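Local coordinates for protein cysteine desulfurase (Elizabethkingia anophelis NUHP1, PDB 5VPR) that probably catalyses the pyridoxal-phosphate-dependent removal of sulfur from L-cysteine, leaving L-alanine and passing the sulfur to a carrier, at residues A314-A319 against A336-V341. Numbering follows the deposited sequence.
Sequences ALLEYA and ANRAGV
The carbonyl oxygen of Val-341 is met from two directions: Arg-338 NE donates a hydrogen bond to Val-341 O at 3.0 Å, and Leu-316 CD1 packs against the same Val-341 O at 3.4 Å. The bond is almost straight, 176° at the hydrogen, and the oxygen lies in the guanidinium plane at its edge. A bend at chi3 (-46°) turns the arginine chain back on its own loop to make this bond. NH2 hydrogen-bonds to Gln-320 OE1, one residue beyond 314-319 on the same helix, while NH1 makes weak hydrogen bonds to the carbonyls of Gly-333 and Glu-334; together these partners should limit the rotation of the group.

Within 314-319, Leu-316 alone touches the loop. Its CG stands anti to the backbone N (chi1 -175°), and the two methyls divide the loop between them. Leu-316 CD2 approaches Arg-338 O at 3.4 Å and Gly-340 N at 3.9 Å, whereas Leu-316 CD1 also lies 3.8 Å from Arg-338 NH2, oblique to the guanidinium. The leucine and arginine side chains cross at about a right angle. Gly-340, with a positive phi, turns the backbone just before strand 341-345.

Leu-316 thus makes the nonpolar part of the contact, while Gln-320 holds the arginine from the same helix. Leu-316 and Ala-319 also touch Val-342 of strand 341-345, giving the helix-on-sheet packing characteristic of the small C-terminal domain of class-V aminotransferases, of PLP fold type I.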
loop_
_atom_site.group_PDB
_atom_site.type_symbol
_atom_site.label_atom_id
_atom_site.label_comp_id
_atom_site.label_asym_id
_atom_site.label_seq_id
_atom_site.Cartn_x
_atom_site.Cartn_y
_atom_site.Cartn_z
ATOM N N ALA A 314 -16.126 -5.229 7.615
ATOM C CA ALA A 314 -17.032 -5.182 8.760
ATOM C C ALA A 314 -16.490 -4.266 9.857
ATOM O O ALA A 314 -17.259 -3.561 10.525
ATOM C CB ALA A 314 -17.277 -6.591 9.291
ATOM N N LEU A 315 -15.169 -4.257 10.057
ATOM C CA LEU A 315 -14.567 -3.324 11.009
ATOM C C LEU A 315 -14.859 -1.887 10.610
ATOM O O LEU A 315 -15.249 -1.059 11.442
ATOM C CB LEU A 315 -13.058 -3.551 11.082
ATOM C CG LEU A 315 -12.570 -4.849 11.722
ATOM C CD1 LEU A 315 -11.054 -4.957 11.581
ATOM C CD2 LEU A 315 -12.973 -4.895 13.185
ATOM N N LEU A 316 -14.698 -1.587 9.324
ATOM C CA LEU A 316 -14.882 -0.233 8.824
ATOM C C LEU A 316 -16.321 0.227 9.007
ATOM O O LEU A 316 -16.575 1.317 9.534
ATOM C CB LEU A 316 -14.472 -0.184 7.351
ATOM C CG LEU A 316 -14.475 1.162 6.631
ATOM C CD1 LEU A 316 -13.491 2.052 7.299
ATOM C CD2 LEU A 316 -14.097 1.001 5.164
ATOM N N GLU A 317 -17.282 -0.596 8.584
ATOM C CA GLU A 317 -18.686 -0.223 8.735
ATOM C C GLU A 317 -19.044 -0.001 10.202
ATOM O O GLU A 317 -19.740 0.965 10.543
ATOM C CB GLU A 317 -19.581 -1.297 8.117
ATOM N N TYR A 318 -18.578 -0.887 11.082
ATOM C CA TYR A 318 -18.885 -0.763 12.504
ATOM C C TYR A 318 -18.282 0.511 13.083
ATOM O O TYR A 318 -18.958 1.268 13.788
ATOM C CB TYR A 318 -18.374 -1.996 13.251
ATOM C CG TYR A 318 -18.669 -1.999 14.733
ATOM C CD1 TYR A 318 -17.650 -1.853 15.676
ATOM C CD2 TYR A 318 -19.970 -2.151 15.192
ATOM C CE1 TYR A 318 -17.937 -1.866 17.044
ATOM C CE2 TYR A 318 -20.256 -2.161 16.531
ATOM C CZ TYR A 318 -19.247 -2.018 17.453
ATOM O OH TYR A 318 -19.575 -2.030 18.788
ATOM N N ALA A 319 -17.009 0.775 12.780
ATOM C CA ALA A 319 -16.350 1.960 13.321
ATOM C C ALA A 319 -17.027 3.237 12.831
ATOM O O ALA A 319 -17.310 4.145 13.620
ATOM C CB ALA A 319 -14.865 1.952 12.950
ATOM N N ALA A 336 -18.169 7.238 0.394
ATOM C CA ALA A 336 -17.305 6.646 -0.619
ATOM C C ALA A 336 -16.943 5.203 -0.277
ATOM O O ALA A 336 -16.917 4.801 0.890
ATOM C CB ALA A 336 -16.026 7.471 -0.786
ATOM N N ASN A 337 -16.654 4.430 -1.322
ATOM C CA ASN A 337 -16.097 3.091 -1.170
ATOM C C ASN A 337 -14.654 3.203 -0.675
ATOM O O ASN A 337 -13.814 3.832 -1.326
ATOM C CB ASN A 337 -16.189 2.357 -2.512
ATOM C CG ASN A 337 -15.485 1.006 -2.514
ATOM O OD1 ASN A 337 -15.277 0.392 -1.467
ATOM N ND2 ASN A 337 -15.116 0.536 -3.705
ATOM N N ARG A 338 -14.364 2.621 0.488
ATOM C CA ARG A 338 -13.079 2.834 1.132
ATOM C C ARG A 338 -12.507 1.516 1.628
ATOM O O ARG A 338 -13.240 0.566 1.919
ATOM C CB ARG A 338 -13.176 3.813 2.310
ATOM C CG ARG A 338 -13.669 5.193 1.916
ATOM C CD ARG A 338 -13.403 6.206 3.021
ATOM N NE ARG A 338 -13.775 5.697 4.336
ATOM C CZ ARG A 338 -15.023 5.613 4.781
ATOM N NH1 ARG A 338 -16.035 5.997 4.015
ATOM N NH2 ARG A 338 -15.255 5.137 5.991
ATOM N N ALA A 339 -11.184 1.476 1.722
ATOM C CA ALA A 339 -10.449 0.294 2.154
ATOM C C ALA A 339 -9.741 0.633 3.461
ATOM O O ALA A 339 -8.742 1.356 3.467
ATOM C CB ALA A 339 -9.461 -0.171 1.088
ATOM N N GLY A 340 -10.301 0.147 4.565
ATOM C CA GLY A 340 -9.607 0.069 5.838
ATOM C C GLY A 340 -9.296 1.366 6.553
ATOM O O GLY A 340 -8.471 1.355 7.464
ATOM N N VAL A 341 -9.930 2.481 6.191
ATOM C CA VAL A 341 -9.573 3.783 6.755
ATOM C C VAL A 341 -10.849 4.545 7.106
ATOM O O VAL A 341 -11.692 4.770 6.230
ATOM C CB VAL A 341 -8.721 4.619 5.781
ATOM C CG1 VAL A 341 -8.444 5.988 6.377
ATOM C CG2 VAL A 341 -7.402 3.909 5.417
#